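Local coordinates for 82 prophage-derived uncharacterized protein ybcO (Escherichia coli K-12, PDB 3G27), which binds zinc and is probably a prophage-derived nuclease that hydrolyses nucleic acid, at residues 27-33 and 49-55. Residues are numbered along the deposited sequence; the frame is centred on the assembly and turned at random.
Sequences TSVLAHI and IATIACS. With ZN (zinc ion), chain B.
Ile49 opens the pairing with its carbonyl oxygen, which takes the N-H of Ile33 (Ile33 N to Ile49 O 2.9 Å) from a direction tilted out of the carbonyl plane, while its CG2 branch lies against Ile33 CB. Ile33 in turn packs on helix 70-90, so aliphatic packing continues from this end into that helix, and Ile49 also meets Leu89 of the second subunit. Ala50, with only a methyl, suits the close non-hydrogen-bonded pair with His32, where the CA atoms are 3.9 Å apart. Its CB sits over one face of the imidazole, 4.2 Å from His32 CD2, and also meets Leu30 CG at 3.7 Å. His32 NE2 is hydrogen-bonded to Asp47 OD1, which limits the ring's rotation. Thr51 and Ala31 exchange two nearly straight backbone bonds; with OG1 anti to the backbone N (chi1 -175°), Thr51 has CG2 left to touch Ile33 CD1. Ile52, on the same face as Leu30, lays CG2 against Ser28 CB and reaches Ile87 of helix 70-90. Ala53 shares two backbone bonds with Val29, and its CB meets Ala31 CB at 3.8 Å, on the face where helix 55-61 packs against Ala31. Cys54 SG binds the zinc ion at 2.3 Å, Cys13, Cys21 and Cys57 complete the four-sulfur site, and the same side chain caps the following helix. Finally, Ser55 N donates to Thr27 OG1 at 167°, tying the helix start to the first segment; Thr27 OG1 is also hydrogen-bonded to Asn24 O. Two antiparallel strands joined by a long loop, then a helix, with the predicted proton acceptor His32 on the first strand, are consistent with a ββα-metal (His-Me finger) nuclease fold, here joined to a four-cysteine zinc site.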
ATOM      1  N   THR A  27     -20.489  -2.726  -8.193  1.00 31.70           N
ATOM      2  CA  THR A  27     -19.670  -3.913  -8.460  1.00 31.01           C
ATOM      3  C   THR A  27     -18.517  -4.045  -7.452  1.00 31.74           C
ATOM      4  O   THR A  27     -17.733  -4.986  -7.546  1.00 31.65           O
ATOM      5  CB  THR A  27     -19.143  -3.915  -9.899  1.00 30.60           C
ATOM      6  OG1 THR A  27     -18.159  -2.891 -10.053  1.00 28.56           O
ATOM      7  CG2 THR A  27     -20.282  -3.660 -10.867  1.00 28.70           C
ATOM      8  N   SER A  28     -18.420  -3.122  -6.484  1.00 31.67           N
ATOM      9  CA  SER A  28     -17.223  -3.038  -5.650  1.00 32.04           C
ATOM     10  C   SER A  28     -17.179  -4.162  -4.678  1.00 31.76           C
ATOM     11  O   SER A  28     -18.211  -4.522  -4.121  1.00 31.59           O
ATOM     12  CB  SER A  28     -17.184  -1.743  -4.857  1.00 32.17           C
ATOM     13  OG  SER A  28     -16.731  -0.707  -5.702  1.00 34.91           O
ATOM     14  N   VAL A  29     -15.981  -4.701  -4.458  1.00 31.30           N
ATOM     15  CA  VAL A  29     -15.769  -5.677  -3.388  1.00 30.96           C
ATOM     16  C   VAL A  29     -14.475  -5.358  -2.632  1.00 31.06           C
ATOM     17  O   VAL A  29     -13.679  -4.537  -3.072  1.00 31.79           O
ATOM     18  CB  VAL A  29     -15.695  -7.120  -3.958  1.00 30.97           C
ATOM     19  CG1 VAL A  29     -16.998  -7.481  -4.717  1.00 31.30           C
ATOM     20  CG2 VAL A  29     -14.483  -7.268  -4.870  1.00 29.09           C
ATOM     21  N   LEU A  30     -14.263  -6.033  -1.509  1.00 30.65           N
ATOM     22  CA  LEU A  30     -12.981  -5.979  -0.814  1.00 31.18           C
ATOM     23  C   LEU A  30     -11.998  -6.937  -1.512  1.00 32.05           C
ATOM     24  O   LEU A  30     -12.127  -8.137  -1.396  1.00 32.43           O
ATOM     25  CB  LEU A  30     -13.157  -6.345   0.671  1.00 30.39           C
ATOM     26  CG  LEU A  30     -11.953  -6.023   1.539  1.00 29.20           C
ATOM     27  CD1 LEU A  30     -11.763  -4.538   1.576  1.00 28.11           C
ATOM     28  CD2 LEU A  30     -12.136  -6.561   2.915  1.00 26.98           C
ATOM     29  N   ALA A  31     -11.040  -6.385  -2.257  1.00 32.82           N
ATOM     30  CA  ALA A  31     -10.107  -7.151  -3.043  1.00 33.35           C
ATOM     31  C   ALA A  31      -8.785  -7.232  -2.268  1.00 34.91           C
ATOM     32  O   ALA A  31      -8.116  -6.225  -2.073  1.00 34.90           O
ATOM     33  CB  ALA A  31      -9.896  -6.468  -4.383  1.00 32.98           C
ATOM     34  N   HIS A  32      -8.414  -8.436  -1.841  1.00 36.14           N
ATOM     35  CA  HIS A  32      -7.183  -8.648  -1.109  1.00 37.23           C
ATOM     36  C   HIS A  32      -5.946  -8.406  -1.953  1.00 37.90           C
ATOM     37  O   HIS A  32      -5.890  -8.791  -3.116  1.00 37.43           O
ATOM     38  CB  HIS A  32      -7.142 -10.071  -0.568  1.00 37.59           C
ATOM     39  CG  HIS A  32      -8.108 -10.303   0.538  1.00 39.15           C
ATOM     40  ND1 HIS A  32      -9.407 -10.705   0.315  1.00 41.13           N
ATOM     41  CD2 HIS A  32      -7.978 -10.157   1.878  1.00 41.66           C
ATOM     42  CE1 HIS A  32     -10.035 -10.805   1.475  1.00 42.92           C
ATOM     43  NE2 HIS A  32      -9.192 -10.474   2.440  1.00 42.55           N
ATOM     44  N   ILE A  33      -4.953  -7.770  -1.347  1.00 39.12           N
ATOM     45  CA  ILE A  33      -3.690  -7.521  -2.000  1.00 40.29           C
ATOM     46  C   ILE A  33      -2.821  -8.753  -1.761  1.00 42.04           C
ATOM     47  O   ILE A  33      -2.730  -9.241  -0.640  1.00 41.25           O
ATOM     48  CB  ILE A  33      -3.000  -6.301  -1.388  1.00 40.38           C
ATOM     49  CG1 ILE A  33      -3.847  -5.029  -1.576  1.00 40.72           C
ATOM     50  CG2 ILE A  33      -1.567  -6.157  -1.928  1.00 40.55           C
ATOM     51  CD1 ILE A  33      -4.252  -4.722  -2.937  1.00 39.60           C
ATOM     52  N   ILE A  49      -5.264  -5.856   4.589  1.00 32.39           N
ATOM     53  CA  ILE A  49      -4.381  -5.803   3.431  1.00 31.59           C
ATOM     54  C   ILE A  49      -5.216  -6.059   2.167  1.00 31.05           C
ATOM     55  O   ILE A  49      -5.059  -7.054   1.457  1.00 30.19           O
ATOM     56  CB  ILE A  49      -3.182  -6.782   3.593  1.00 31.32           C
ATOM     57  CG1 ILE A  49      -2.222  -6.313   4.700  1.00 31.73           C
ATOM     58  CG2 ILE A  49      -2.358  -6.843   2.308  1.00 30.46           C
ATOM     59  CD1 ILE A  49      -2.807  -6.116   6.037  1.00 31.47           C
ATOM     60  N   ALA A  50      -6.115  -5.117   1.911  1.00 30.84           N
ATOM     61  CA  ALA A  50      -7.106  -5.222   0.842  1.00 30.96           C
ATOM     62  C   ALA A  50      -7.550  -3.810   0.430  1.00 30.61           C
ATOM     63  O   ALA A  50      -7.358  -2.843   1.183  1.00 30.50           O
ATOM     64  CB  ALA A  50      -8.310  -6.054   1.299  1.00 30.08           C
ATOM     65  N   THR A  51      -8.103  -3.716  -0.776  1.00 30.24           N
ATOM     66  CA  THR A  51      -8.674  -2.479  -1.308  1.00 29.82           C
ATOM     67  C   THR A  51     -10.096  -2.706  -1.807  1.00 29.47           C
ATOM     68  O   THR A  51     -10.442  -3.801  -2.219  1.00 29.49           O
ATOM     69  CB  THR A  51      -7.816  -1.912  -2.469  1.00 30.31           C
ATOM     70  OG1 THR A  51      -8.343  -0.639  -2.876  1.00 29.29           O
ATOM     71  CG2 THR A  51      -7.752  -2.891  -3.677  1.00 28.46           C
ATOM     72  N   ILE A  52     -10.914  -1.649  -1.745  1.00 29.38           N
ATOM     73  CA  ILE A  52     -12.217  -1.597  -2.406  1.00 28.48           C
ATOM     74  C   ILE A  52     -11.865  -1.523  -3.884  1.00 27.90           C
ATOM     75  O   ILE A  52     -11.055  -0.684  -4.294  1.00 26.57           O
ATOM     76  CB  ILE A  52     -13.038  -0.306  -2.035  1.00 28.72           C
ATOM     77  CG1 ILE A  52     -13.184  -0.112  -0.503  1.00 29.42           C
ATOM     78  CG2 ILE A  52     -14.398  -0.349  -2.637  1.00 29.32           C
ATOM     79  CD1 ILE A  52     -13.584   1.321  -0.096  1.00 26.64           C
ATOM     80  N   ALA A  53     -12.454  -2.396  -4.678  1.00 27.73           N
ATOM     81  CA  ALA A  53     -12.159  -2.440  -6.090  1.00 27.96           C
ATOM     82  C   ALA A  53     -13.438  -2.822  -6.800  1.00 28.02           C
ATOM     83  O   ALA A  53     -14.154  -3.692  -6.327  1.00 27.94           O
ATOM     84  CB  ALA A  53     -11.047  -3.477  -6.359  1.00 27.89           C
ATOM     85  N   CYS A  54     -13.726  -2.147  -7.912  1.00 28.61           N
ATOM     86  CA  CYS A  54     -14.794  -2.538  -8.836  1.00 28.85           C
ATOM     87  C   CYS A  54     -14.404  -3.826  -9.515  1.00 28.81           C
ATOM     88  O   CYS A  54     -13.249  -4.214  -9.467  1.00 30.11           O
ATOM     89  CB  CYS A  54     -15.020  -1.486  -9.910  1.00 29.22           C
ATOM     90  SG  CYS A  54     -13.680  -1.355 -11.170  1.00 29.65           S
ATOM     91  N   SER A  55     -15.371  -4.482 -10.153  1.00 28.56           N
ATOM     92  CA  SER A  55     -15.173  -5.812 -10.683  1.00 27.97           C
ATOM     93  C   SER A  55     -14.015  -5.886 -11.678  1.00 28.05           C
ATOM     94  O   SER A  55     -13.245  -6.847 -11.686  1.00 27.94           O
ATOM     95  CB  SER A  55     -16.471  -6.333 -11.311  1.00 28.57           C
ATOM     96  OG  SER A  55     -17.022  -5.440 -12.276  1.00 28.02           O
TER
HETATM   97 ZN    ZN B  97     -12.121   0.303 -10.635  1.00 38.54          ZN